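Local coordinates for protein SusD homolog (Bacteroides thetaiotaomicron, PDB 3SGH) that probably binds glycans at the cell surface for uptake, as SusD-family outer-membrane lipoproteins do, at residues Gln106-Val110 with Met147-Leu151; Ile155-Lys159 with Trp184-Asn189; Gly218-Ser222 with Ala322-Arg326; Ser391-Trp397 with Glu408-Gln413. All coordinates share one frame; numbering follows the deposited sequence.

Overall arrangement
Interactions 1 and 2 adjoin, their centres 11 Å apart, and share helix 140-162: interaction 1 packs it against helix 100-120 and interaction 2 against helix 181-198. They meet where Leu107 CD2 lies 3.6 Å from Trp184 CE3. Helix 181-198 carries the packing on to interaction 3, where Phe187 CD2 is 3.7 Å from CE of selenomethionine Met220. Helix 319-331 continues the series, since Phe324 CD1 approaches Val410 O of interaction 4 at 3.7 Å. The first and last contacts are 32 Å apart between centres. The four form a continuous series through the alpha-alpha superhelix, two between helices and two between a loop and a helix; all are structural packing, and none includes a bound ligand.

Interaction 1 of 4, residues Gln106-Val110 with Met147-Leu151; sequences QLTRV and MFDDL
Asp150 OD2 draws together several groups from around it. Tyr125 OH, from a nearby loop, gives it a hydrogen bond, and a water donates a weak one. Arg109 NH1 adds only a long salt bridge at 3.9 Å: the carboxylate stands off the plane of the guanidinium, leaving an electrostatic attraction without a directed N-H bond. The arginine has firmer holds, a hydrogen bond from NE to Tyr85 OH and cation-pi contacts with Phe88 and Tyr125. The other carboxylate oxygen, Asp150 OD1, is 2.9 Å from a second water that bridges it to Gln106 NE2, also at 2.9 Å. Beyond CG the glutamine chain runs extended, bringing its amide across the aspartate at about a right angle, while its OE1 is bonded to Asn153.

Beside this polar cluster the helices pack through branched aliphatic groups. CG2 of Val110, anti to the carbonyl carbon, rests 3.6 Å from Met147 O, and its CG1 meets CB of selenomethionine Met147 at 4.1 Å; valine suits the place because its short branches fit close against the facing backbone. Leu107 and Leu151 meet methyl to methyl, CD1 to CD1 at 3.4 Å, closer than two methyls normally come. The segment axes approach to 9.3 Å at 154°, an antiparallel helix pair of the kind that builds this superhelical fold. Leu107 also touches Trp184 on helix 181-198, extending the apolar layer. Because Arg109 and Asp150 meet only at long range and through a weakly bound water, each leaning on its own tyrosine, close packing of the pair falls to the aliphatic side chains.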
loop_
_atom_site.group_PDB
_atom_site.type_symbol
_atom_site.label_atom_id
_atom_site.label_comp_id
_atom_site.label_asym_id
_atom_site.label_seq_id
_atom_site.Cartn_x
_atom_site.Cartn_y
_atom_site.Cartn_z
ATOM N N GLN A 106 9.133 17.517 -3.361
ATOM C CA GLN A 106 8.687 17.354 -1.981
ATOM C C GLN A 106 7.599 16.297 -1.856
ATOM O O GLN A 106 7.658 15.425 -0.982
ATOM C CB GLN A 106 8.123 18.681 -1.479
ATOM C CG GLN A 106 9.165 19.671 -1.098
ATOM C CD GLN A 106 8.573 20.824 -0.308
ATOM O OE1 GLN A 106 7.641 21.482 -0.764
ATOM N NE2 GLN A 106 9.093 21.040 0.885
ATOM N N LEU A 107 6.602 16.408 -2.711
ATOM C CA LEU A 107 5.494 15.422 -2.726
ATOM C C LEU A 107 6.000 13.984 -2.972
ATOM O O LEU A 107 5.583 13.034 -2.331
ATOM C CB LEU A 107 4.465 15.816 -3.747
ATOM C CG LEU A 107 3.294 14.844 -3.965
ATOM C CD1 LEU A 107 2.455 14.675 -2.686
ATOM C CD2 LEU A 107 2.426 15.396 -5.155
ATOM N N THR A 108 6.901 13.846 -3.912
ATOM C CA THR A 108 7.430 12.562 -4.298
ATOM C C THR A 108 8.309 11.949 -3.196
ATOM O O THR A 108 8.189 10.736 -2.919
ATOM C CB THR A 108 8.139 12.633 -5.672
ATOM O OG1 THR A 108 7.258 13.218 -6.653
ATOM C CG2 THR A 108 8.528 11.228 -6.144
ATOM N N ARG A 109 9.141 12.773 -2.567
ATOM C CA ARG A 109 9.899 12.370 -1.378
ATOM C C ARG A 109 8.992 11.932 -0.259
ATOM O O ARG A 109 9.186 10.883 0.295
ATOM C CB ARG A 109 10.748 13.528 -0.890
ATOM C CG ARG A 109 11.692 13.215 0.263
ATOM C CD ARG A 109 12.401 14.435 0.659
ATOM N NE ARG A 109 13.300 14.206 1.788
ATOM C CZ ARG A 109 13.660 15.117 2.676
ATOM N NH1 ARG A 109 13.115 16.343 2.681
ATOM N NH2 ARG A 109 14.521 14.758 3.614
ATOM N N VAL A 110 7.971 12.742 0.057
ATOM C CA VAL A 110 7.024 12.348 1.079
ATOM C C VAL A 110 6.381 11.002 0.688
ATOM O O VAL A 110 6.238 10.145 1.546
ATOM C CB VAL A 110 5.950 13.418 1.370
ATOM C CG1 VAL A 110 4.767 12.792 2.218
ATOM C CG2 VAL A 110 6.553 14.708 2.056
HETATM N N MSE A 147 6.922 15.201 7.553
HETATM C CA MSE A 147 6.361 14.880 6.240
HETATM C C MSE A 147 5.053 15.632 6.010
HETATM O O MSE A 147 4.842 16.138 4.901
HETATM C CB MSE A 147 6.206 13.361 6.003
HETATM C CG MSE A 147 7.495 12.637 5.924
HETATM SE SE MSE A 147 7.284 10.786 5.425
HETATM C CE MSE A 147 6.404 10.248 7.075
ATOM N N PHE A 148 4.179 15.739 7.014
ATOM C CA PHE A 148 2.969 16.586 6.891
ATOM C C PHE A 148 3.349 18.049 6.569
ATOM O O PHE A 148 2.748 18.679 5.698
ATOM C CB PHE A 148 2.087 16.543 8.159
ATOM C CG PHE A 148 1.182 15.324 8.265
ATOM C CD1 PHE A 148 0.102 15.189 7.418
ATOM C CD2 PHE A 148 1.429 14.317 9.209
ATOM C CE1 PHE A 148 -0.731 14.105 7.471
ATOM C CE2 PHE A 148 0.585 13.230 9.293
ATOM C CZ PHE A 148 -0.505 13.116 8.420
ATOM N N ASP A 149 4.359 18.563 7.272
ATOM C CA ASP A 149 4.845 19.923 7.001
ATOM C C ASP A 149 5.312 20.125 5.551
ATOM O O ASP A 149 4.966 21.131 4.914
ATOM C CB ASP A 149 5.938 20.333 8.001
ATOM C CG ASP A 149 5.419 20.421 9.441
ATOM O OD1 ASP A 149 4.195 20.495 9.651
ATOM O OD2 ASP A 149 6.266 20.398 10.369
ATOM N N ASP A 150 6.092 19.185 5.021
ATOM C CA ASP A 150 6.624 19.340 3.680
ATOM C C ASP A 150 5.478 19.190 2.673
ATOM O O ASP A 150 5.406 19.893 1.660
ATOM C CB ASP A 150 7.719 18.317 3.435
ATOM C CG ASP A 150 9.042 18.688 4.137
ATOM O OD1 ASP A 150 9.235 19.869 4.499
ATOM O OD2 ASP A 150 9.894 17.798 4.286
ATOM N N LEU A 151 4.562 18.288 2.987
ATOM C CA LEU A 151 3.432 18.039 2.100
ATOM C C LEU A 151 2.570 19.306 2.077
ATOM O O LEU A 151 2.098 19.710 1.026
ATOM C CB LEU A 151 2.651 16.809 2.584
ATOM C CG LEU A 151 1.436 16.434 1.722
ATOM C CD1 LEU A 151 1.795 16.218 0.280
ATOM C CD2 LEU A 151 0.759 15.163 2.323
HETATM O O HOH W 1 8.800 22.503 3.343
HETATM O O HOH W 2 10.018 16.183 1.383
#

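Interaction 2 of 4, residues Ile155-Lys159 with Trp184-Asn189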
loop_
_atom_site.group_PDB
_atom_site.type_symbol
_atom_site.label_atom_id
_atom_site.label_comp_id
_atom_site.label_asym_id
_atom_site.label_seq_id
_atom_site.Cartn_x
_atom_site.Cartn_y
_atom_site.Cartn_z
ATOM N N ILE A 155 1.467 21.440 -1.215
ATOM C CA ILE A 155 0.065 21.772 -1.437
ATOM C C ILE A 155 -0.123 23.266 -1.686
ATOM O O ILE A 155 -0.863 23.637 -2.600
ATOM C CB ILE A 155 -0.869 21.253 -0.277
ATOM C CG1 ILE A 155 -0.953 19.725 -0.351
ATOM C CG2 ILE A 155 -2.223 21.921 -0.338
ATOM C CD1 ILE A 155 -1.553 19.026 0.900
ATOM N N THR A 156 0.580 24.114 -0.940
ATOM C CA THR A 156 0.386 25.560 -1.121
ATOM C C THR A 156 0.846 25.977 -2.501
ATOM O O THR A 156 0.187 26.768 -3.183
ATOM C CB THR A 156 1.160 26.347 -0.089
ATOM O OG1 THR A 156 0.678 25.987 1.213
ATOM C CG2 THR A 156 0.966 27.864 -0.302
ATOM N N ILE A 157 1.964 25.407 -2.932
ATOM C CA ILE A 157 2.514 25.705 -4.264
ATOM C C ILE A 157 1.634 25.202 -5.378
ATOM O O ILE A 157 1.363 25.934 -6.320
ATOM C CB ILE A 157 3.916 25.084 -4.452
ATOM C CG1 ILE A 157 4.887 25.783 -3.523
ATOM C CG2 ILE A 157 4.401 25.288 -5.907
ATOM C CD1 ILE A 157 6.198 25.084 -3.389
ATOM N N LEU A 158 1.204 23.946 -5.271
ATOM C CA LEU A 158 0.360 23.336 -6.309
ATOM C C LEU A 158 -1.004 24.062 -6.430
ATOM O O LEU A 158 -1.520 24.209 -7.541
ATOM C CB LEU A 158 0.131 21.856 -6.040
ATOM C CG LEU A 158 1.368 20.953 -6.158
ATOM C CD1 LEU A 158 1.104 19.556 -5.572
ATOM C CD2 LEU A 158 1.858 20.918 -7.656
ATOM N N LYS A 159 -1.562 24.513 -5.300
ATOM C CA LYS A 159 -2.877 25.168 -5.295
ATOM C C LYS A 159 -2.841 26.467 -6.072
ATOM O O LYS A 159 -3.754 26.752 -6.847
ATOM C CB LYS A 159 -3.371 25.431 -3.864
ATOM C CG LYS A 159 -4.795 25.953 -3.783
ATOM C CD LYS A 159 -5.295 26.169 -2.328
ATOM C CE LYS A 159 -6.572 27.072 -2.278
ATOM N NZ LYS A 159 -6.613 27.799 -0.930
ATOM N N TRP A 184 -2.765 16.902 -9.384
ATOM C CA TRP A 184 -1.778 16.703 -8.333
ATOM C C TRP A 184 -2.242 17.229 -6.968
ATOM O O TRP A 184 -1.891 16.677 -5.917
ATOM C CB TRP A 184 -0.432 17.298 -8.680
ATOM C CG TRP A 184 0.362 16.492 -9.641
ATOM C CD1 TRP A 184 0.634 16.807 -10.926
ATOM C CD2 TRP A 184 0.981 15.222 -9.394
ATOM N NE1 TRP A 184 1.411 15.828 -11.508
ATOM C CE2 TRP A 184 1.625 14.834 -10.590
ATOM C CE3 TRP A 184 1.063 14.385 -8.273
ATOM C CZ2 TRP A 184 2.338 13.650 -10.698
ATOM C CZ3 TRP A 184 1.759 13.193 -8.395
ATOM C CH2 TRP A 184 2.388 12.846 -9.601
ATOM N N LEU A 185 -3.042 18.284 -6.965
ATOM C CA LEU A 185 -3.498 18.854 -5.683
ATOM C C LEU A 185 -4.435 17.881 -4.988
ATOM O O LEU A 185 -4.344 17.697 -3.787
ATOM C CB LEU A 185 -4.178 20.211 -5.919
ATOM C CG LEU A 185 -4.555 21.005 -4.656
ATOM C CD1 LEU A 185 -3.340 21.439 -3.879
ATOM C CD2 LEU A 185 -5.442 22.249 -5.061
ATOM N N LYS A 186 -5.352 17.281 -5.737
ATOM C CA LYS A 186 -6.241 16.260 -5.205
ATOM C C LYS A 186 -5.446 15.061 -4.729
ATOM O O LYS A 186 -5.722 14.523 -3.655
ATOM C CB LYS A 186 -7.315 15.850 -6.244
ATOM C CG LYS A 186 -8.374 16.917 -6.448
ATOM C CD LYS A 186 -9.429 16.500 -7.490
ATOM C CE LYS A 186 -8.815 16.590 -8.890
ATOM N NZ LYS A 186 -9.749 16.870 -10.034
ATOM N N PHE A 187 -4.443 14.666 -5.525
ATOM C CA PHE A 187 -3.531 13.554 -5.141
ATOM C C PHE A 187 -2.864 13.875 -3.804
ATOM O O PHE A 187 -2.865 13.047 -2.848
ATOM C CB PHE A 187 -2.482 13.319 -6.229
ATOM C CG PHE A 187 -1.522 12.205 -5.927
ATOM C CD1 PHE A 187 -0.382 12.454 -5.163
ATOM C CD2 PHE A 187 -1.692 10.949 -6.502
ATOM C CE1 PHE A 187 0.553 11.419 -4.875
ATOM C CE2 PHE A 187 -0.783 9.908 -6.232
ATOM C CZ PHE A 187 0.360 10.153 -5.410
ATOM N N ALA A 188 -2.331 15.083 -3.704
ATOM C CA ALA A 188 -1.613 15.491 -2.508
ATOM C C ALA A 188 -2.522 15.510 -1.258
ATOM O O ALA A 188 -2.115 15.063 -0.183
ATOM C CB ALA A 188 -0.919 16.832 -2.713
ATOM N N ASN A 189 -3.723 16.058 -1.394
ATOM C CA ASN A 189 -4.684 16.062 -0.275
ATOM C C ASN A 189 -5.167 14.680 0.090
ATOM O O ASN A 189 -5.389 14.394 1.269
ATOM C CB ASN A 189 -5.848 17.013 -0.569
ATOM C CG ASN A 189 -5.458 18.468 -0.310
ATOM O OD1 ASN A 189 -5.098 18.820 0.805
ATOM N ND2 ASN A 189 -5.517 19.302 -1.343
#
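Ile155 divides at CB into two arms that meet different residues of the facing helix. Its CG2 branch, anti to the backbone N, points at Leu185 CD1 from 3.7 Å. On the other arm CG1 comes 3.7 Å from Ala188 CB, and with chi2 extended at 166° the terminal CD1 carries on to Asn189 OD1, 3.6 Å away. A beta-branched side chain suits this place because its two branches, starting at CB, can meet Leu185 with one arm and Ala188 and Asn189 with the other. Leu185 answers with its own fork, crossing Ile155 at about a right angle: CD1 also touches Ile155 O at 3.6 Å, while CD2 lies along the aliphatic start of Lys159.

These residues line the antiparallel pairing of helices 140-162 and 181-198, whose short segments cross at 157° with axes 9.5 Å apart, a step in the alpha-alpha superhelix of SusD-like proteins. One turn on, Leu158 takes over the seam. Its CB faces Leu185 CD1, and its CD1 reaches Trp184 CB at 4.1 Å and the methyl of Ala188 beyond. The indole of Trp184 leads away from this contact: NE1 is hydrogen-bonded to Asp174, the ring meets Tyr177 edge-to-face, and it also packs on Met104 of helix 100-120. Asn189, at the end of the path taken by Ile155, turns its ND2 back toward Leu185 O in a weak bond of 3.2 Å, with an N-H...O angle of only 123°.

Interaction 3 of 4, residues Gly218-Ser222 with Ala322-Arg326; sequences GVMES and AAFLR
Arg326 takes hold of Glu221 end-on with two nitrogens, one to each carboxylate oxygen: NH1 to OE2 at 2.8 Å and NH2 to OE1 at 3.0 Å. The second bond is the straighter, 166° at the hydrogen. The flat groups are nevertheless not coplanar; their planes stand 62° apart, so OE1 lies in the guanidinium plane but is met from above the carboxylate. Val219 CG2 sits over the centre of one guanidinium face, 3.5 Å from CZ, an apolar lid on a cation that makes its hydrogen bonds at its edge.

What aims the arginine is its own helix. Bent at chi3 (-70°), the chain brings NE back to Ala322 O at 3.0 Å, on the opposite face of that carbonyl from the backbone N of Arg326. Ala322 suits the crossing because its lone methyl lets the loop come close: Met220 O is 3.4 Å from Ala322 CB, with Val219 alongside.

Farther out, Thr190 of helix 181-198 holds the backbone N of selenomethionine Met220, and Asp225 receives the amides of Glu221 and Ser222. Gly218, with positive phi, lets the chain leave helix 204-217 and run toward strand 227-229. Phe343 and Lys346 of helix 340-354 touch the arginine as well. Buried among such neighbours, its charge is probably neutralised largely by Glu221, a pairing that ties the loop to helix 319-331.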
loop_
_atom_site.group_PDB
_atom_site.type_symbol
_atom_site.label_atom_id
_atom_site.label_comp_id
_atom_site.label_asym_id
_atom_site.label_seq_id
_atom_site.Cartn_x
_atom_site.Cartn_y
_atom_site.Cartn_z
ATOM N N GLY A 218 -9.342 19.389 -0.852
ATOM C CA GLY A 218 -10.015 18.725 -1.947
ATOM C C GLY A 218 -9.336 17.405 -2.279
ATOM O O GLY A 218 -8.209 17.396 -2.785
ATOM N N VAL A 219 -10.020 16.304 -2.023
ATOM C CA VAL A 219 -9.451 14.979 -2.314
ATOM C C VAL A 219 -9.997 14.490 -3.660
ATOM O O VAL A 219 -10.837 15.154 -4.306
ATOM C CB VAL A 219 -9.759 13.980 -1.167
ATOM C CG1 VAL A 219 -9.045 14.395 0.149
ATOM C CG2 VAL A 219 -11.291 13.863 -0.928
HETATM N N MSE A 220 -9.542 13.323 -4.090
HETATM C CA MSE A 220 -10.050 12.730 -5.343
HETATM C C MSE A 220 -11.550 12.456 -5.208
HETATM O O MSE A 220 -12.034 12.047 -4.138
HETATM C CB MSE A 220 -9.334 11.431 -5.676
HETATM C CG MSE A 220 -7.878 11.570 -5.964
HETATM SE SE MSE A 220 -7.142 9.832 -6.345
HETATM C CE MSE A 220 -5.344 10.493 -6.631
ATOM N N GLU A 221 -12.291 12.708 -6.288
ATOM C CA GLU A 221 -13.753 12.559 -6.283
ATOM C C GLU A 221 -14.318 11.690 -7.405
ATOM O O GLU A 221 -15.398 11.138 -7.232
ATOM C CB GLU A 221 -14.434 13.912 -6.361
ATOM C CG GLU A 221 -14.159 14.776 -5.156
ATOM C CD GLU A 221 -14.928 14.350 -3.914
ATOM O OE1 GLU A 221 -15.553 13.256 -3.896
ATOM O OE2 GLU A 221 -14.928 15.143 -2.929
ATOM N N SER A 222 -13.562 11.513 -8.477
ATOM C CA SER A 222 -14.027 10.729 -9.624
ATOM C C SER A 222 -12.906 9.899 -10.216
ATOM O O SER A 222 -11.707 10.170 -9.967
ATOM C CB SER A 222 -14.574 11.656 -10.706
ATOM O OG SER A 222 -13.550 12.475 -11.232
ATOM N N ALA A 322 -10.064 7.735 -1.545
ATOM C CA ALA A 322 -10.482 8.991 -0.884
ATOM C C ALA A 322 -11.864 8.888 -0.262
ATOM O O ALA A 322 -12.133 9.495 0.816
ATOM C CB ALA A 322 -10.423 10.196 -1.849
ATOM N N ALA A 323 -12.752 8.144 -0.909
ATOM C CA ALA A 323 -14.102 7.952 -0.379
ATOM C C ALA A 323 -14.026 7.077 0.877
ATOM O O ALA A 323 -14.624 7.390 1.905
ATOM C CB ALA A 323 -14.990 7.340 -1.416
ATOM N N PHE A 324 -13.264 5.980 0.817
ATOM C CA PHE A 324 -13.180 5.074 1.972
ATOM C C PHE A 324 -12.441 5.690 3.151
ATOM O O PHE A 324 -12.766 5.379 4.285
ATOM C CB PHE A 324 -12.569 3.706 1.622
ATOM C CG PHE A 324 -13.456 2.841 0.775
ATOM C CD1 PHE A 324 -14.636 2.283 1.290
ATOM C CD2 PHE A 324 -13.108 2.566 -0.526
ATOM C CE1 PHE A 324 -15.435 1.505 0.488
ATOM C CE2 PHE A 324 -13.890 1.759 -1.345
ATOM C CZ PHE A 324 -15.061 1.230 -0.845
ATOM N N LEU A 325 -11.459 6.556 2.885
ATOM C CA LEU A 325 -10.767 7.282 3.960
ATOM C C LEU A 325 -11.763 8.197 4.695
ATOM O O LEU A 325 -11.805 8.241 5.944
ATOM C CB LEU A 325 -9.610 8.091 3.367
ATOM C CG LEU A 325 -8.389 7.230 2.940
ATOM C CD1 LEU A 325 -7.478 8.051 2.090
ATOM C CD2 LEU A 325 -7.660 6.622 4.137
ATOM N N ARG A 326 -12.590 8.907 3.916
ATOM C CA ARG A 326 -13.628 9.783 4.470
ATOM C C ARG A 326 -14.701 8.982 5.201
ATOM O O ARG A 326 -15.221 9.432 6.215
ATOM C CB ARG A 326 -14.237 10.690 3.364
ATOM C CG ARG A 326 -13.265 11.793 2.944
ATOM C CD ARG A 326 -13.819 12.675 1.852
ATOM N NE ARG A 326 -13.908 11.959 0.593
ATOM C CZ ARG A 326 -14.445 12.449 -0.520
ATOM N NH1 ARG A 326 -14.940 13.684 -0.543
ATOM N NH2 ARG A 326 -14.470 11.722 -1.619
#

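Interaction 4 of 4, residues Ser391-Trp397 with Glu408-Gln413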
loop_
_atom_site.group_PDB
_atom_site.type_symbol
_atom_site.label_atom_id
_atom_site.label_comp_id
_atom_site.label_asym_id
_atom_site.label_seq_id
_atom_site.Cartn_x
_atom_site.Cartn_y
_atom_site.Cartn_z
ATOM N N SER A 391 -13.582 -13.515 8.937
ATOM C CA SER A 391 -14.594 -12.476 8.752
ATOM C C SER A 391 -15.971 -13.002 8.358
ATOM O O SER A 391 -16.095 -13.935 7.546
ATOM C CB SER A 391 -14.119 -11.489 7.685
ATOM O OG SER A 391 -14.973 -10.371 7.582
ATOM N N SER A 392 -17.017 -12.377 8.897
ATOM C CA SER A 392 -18.378 -12.696 8.513
ATOM C C SER A 392 -19.083 -11.470 7.969
ATOM O O SER A 392 -20.335 -11.473 7.830
ATOM C CB SER A 392 -19.118 -13.235 9.732
ATOM O OG SER A 392 -18.935 -12.395 10.871
ATOM N N ILE A 393 -18.294 -10.433 7.651
ATOM C CA ILE A 393 -18.852 -9.125 7.306
ATOM C C ILE A 393 -19.562 -9.158 5.956
ATOM O O ILE A 393 -19.027 -9.632 4.951
ATOM C CB ILE A 393 -17.776 -7.985 7.421
ATOM C CG1 ILE A 393 -18.401 -6.622 7.725
ATOM C CG2 ILE A 393 -16.874 -7.929 6.192
ATOM C CD1 ILE A 393 -19.076 -6.501 9.163
ATOM N N THR A 394 -20.784 -8.637 5.927
ATOM C CA THR A 394 -21.577 -8.592 4.723
ATOM C C THR A 394 -21.436 -7.238 4.047
ATOM O O THR A 394 -20.908 -6.299 4.627
ATOM C CB THR A 394 -23.078 -8.865 5.064
ATOM O OG1 THR A 394 -23.522 -7.916 6.041
ATOM C CG2 THR A 394 -23.246 -10.289 5.599
ATOM N N ILE A 395 -21.931 -7.121 2.819
ATOM C CA ILE A 395 -21.714 -5.918 2.020
ATOM C C ILE A 395 -22.652 -4.758 2.305
ATOM O O ILE A 395 -22.209 -3.617 2.503
ATOM C CB ILE A 395 -21.841 -6.250 0.519
ATOM C CG1 ILE A 395 -20.823 -7.348 0.093
ATOM C CG2 ILE A 395 -21.692 -4.944 -0.364
ATOM C CD1 ILE A 395 -21.289 -8.147 -1.119
ATOM N N LYS A 396 -23.960 -5.041 2.326
ATOM C CA LYS A 396 -24.965 -3.981 2.507
ATOM C C LYS A 396 -24.722 -3.208 3.787
ATOM O O LYS A 396 -24.538 -3.798 4.856
ATOM C CB LYS A 396 -26.389 -4.554 2.546
ATOM C CG LYS A 396 -27.528 -3.513 2.669
ATOM C CD LYS A 396 -28.635 -4.031 3.594
ATOM C CE LYS A 396 -30.008 -3.428 3.288
ATOM N NZ LYS A 396 -30.011 -1.933 3.157
ATOM N N TRP A 397 -24.735 -1.893 3.674
ATOM C CA TRP A 397 -24.590 -1.009 4.813
ATOM C C TRP A 397 -25.751 -1.186 5.791
ATOM O O TRP A 397 -26.914 -1.261 5.380
ATOM C CB TRP A 397 -24.516 0.445 4.397
ATOM C CG TRP A 397 -24.136 1.293 5.558
ATOM C CD1 TRP A 397 -24.972 1.987 6.382
ATOM C CD2 TRP A 397 -22.820 1.478 6.071
ATOM N NE1 TRP A 397 -24.247 2.608 7.363
ATOM C CE2 TRP A 397 -22.920 2.310 7.187
ATOM C CE3 TRP A 397 -21.556 1.036 5.678
ATOM C CZ2 TRP A 397 -21.818 2.687 7.918
ATOM C CZ3 TRP A 397 -20.475 1.416 6.399
ATOM C CH2 TRP A 397 -20.602 2.228 7.505
ATOM N N GLU A 408 -15.129 -2.638 10.105
ATOM C CA GLU A 408 -14.672 -3.783 9.318
ATOM C C GLU A 408 -15.290 -3.748 7.917
ATOM O O GLU A 408 -14.613 -4.048 6.930
ATOM C CB GLU A 408 -15.004 -5.099 10.002
ATOM C CG GLU A 408 -14.474 -6.301 9.209
ATOM C CD GLU A 408 -14.642 -7.653 9.851
ATOM O OE1 GLU A 408 -15.317 -7.779 10.906
ATOM O OE2 GLU A 408 -14.039 -8.616 9.270
ATOM N N ARG A 409 -16.544 -3.335 7.840
ATOM C CA ARG A 409 -17.217 -3.194 6.568
ATOM C C ARG A 409 -16.515 -2.173 5.668
ATOM O O ARG A 409 -16.173 -2.478 4.509
ATOM C CB ARG A 409 -18.672 -2.782 6.795
ATOM C CG ARG A 409 -19.468 -2.653 5.522
ATOM C CD ARG A 409 -20.967 -2.618 5.791
ATOM N NE ARG A 409 -21.455 -3.945 6.155
ATOM C CZ ARG A 409 -21.933 -4.341 7.334
ATOM N NH1 ARG A 409 -22.088 -3.506 8.362
ATOM N NH2 ARG A 409 -22.315 -5.603 7.468
ATOM N N VAL A 410 -16.287 -0.970 6.209
ATOM C CA VAL A 410 -15.545 0.054 5.469
ATOM C C VAL A 410 -14.158 -0.450 4.994
ATOM O O VAL A 410 -13.793 -0.347 3.825
ATOM C CB VAL A 410 -15.461 1.347 6.284
ATOM C CG1 VAL A 410 -14.434 2.340 5.738
ATOM C CG2 VAL A 410 -16.877 1.989 6.403
ATOM N N LEU A 411 -13.346 -0.943 5.929
ATOM C CA LEU A 411 -11.994 -1.351 5.600
ATOM C C LEU A 411 -11.887 -2.596 4.729
ATOM O O LEU A 411 -10.944 -2.714 3.931
ATOM C CB LEU A 411 -11.166 -1.514 6.879
ATOM C CG LEU A 411 -11.050 -0.211 7.631
ATOM C CD1 LEU A 411 -10.139 -0.420 8.846
ATOM C CD2 LEU A 411 -10.527 0.891 6.724
ATOM N N THR A 412 -12.841 -3.507 4.824
ATOM C CA THR A 412 -12.879 -4.654 3.896
ATOM C C THR A 412 -13.147 -4.223 2.443
ATOM O O THR A 412 -12.435 -4.663 1.512
ATOM C CB THR A 412 -13.886 -5.728 4.368
ATOM O OG1 THR A 412 -13.509 -6.149 5.683
ATOM C CG2 THR A 412 -13.877 -6.965 3.424
ATOM N N GLN A 413 -14.197 -3.428 2.203
ATOM C CA GLN A 413 -14.455 -2.922 0.840
ATOM C C GLN A 413 -13.323 -1.984 0.380
ATOM O O GLN A 413 -12.952 -1.976 -0.780
ATOM C CB GLN A 413 -15.823 -2.262 0.719
ATOM C CG GLN A 413 -16.946 -3.255 0.809
ATOM C CD GLN A 413 -16.982 -4.205 -0.400
ATOM O OE1 GLN A 413 -16.621 -3.821 -1.476
ATOM N NE2 GLN A 413 -17.386 -5.444 -0.187
HETATM O O HOH W 3 -16.801 -10.146 10.840
#
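Ser391 OG donates to Glu408 OE2 over 2.6 Å, and Arg409 grips Thr394 side-on, NE to the carbonyl O at 2.9 Å and NH2 to the hydroxyl OG1 at 3.0 Å. These bonds fasten an irregular loop over helix 403-417, the helix it leads into, within the helical SusD-like fold. Thr394 suits its place because its side chain runs alongside that of Arg409, so one residue offers both a carbonyl and a hydroxyl; a further, weak bond runs from NH2 to the same carbonyl. Glu408, with CG anti to the backbone N (chi1 -178°) and extended beyond, reaches the loop. Its OE2 also forms a salt bridge with Arg436, while OE1 accepts from a water that in turn takes the N-H of Ser392.

The guanidinium of Arg409 is held between two parts of the loop. Lys396 O lies over one face, off-centre, and Ile393 CD1 over the opposite one, 3.8 Å from NH2. With a carbonyl on one side and a methyl on the other, N-H groups at the edge turn to Thr394, its carbonyl close to the plane and its hydroxyl tilted from it, which limits the rotation of the group. Glu398 adds only a long, weak ion pair.

Ile393 carries the packing outward: CG2 is 3.8 Å from Thr412 OG1, a hydroxyl that itself donates to Glu408 O at 2.7 Å, on the opposite face of that carbonyl from Thr412 N. Ile395 CG1 approaches Gln413 NE2, whose polar partner is Tyr363. Trp397 closes the far end, its CE3 lying 3.7 Å from Arg409 CD and its ring edge at CZ3 3.6 Å from Val410 CG2.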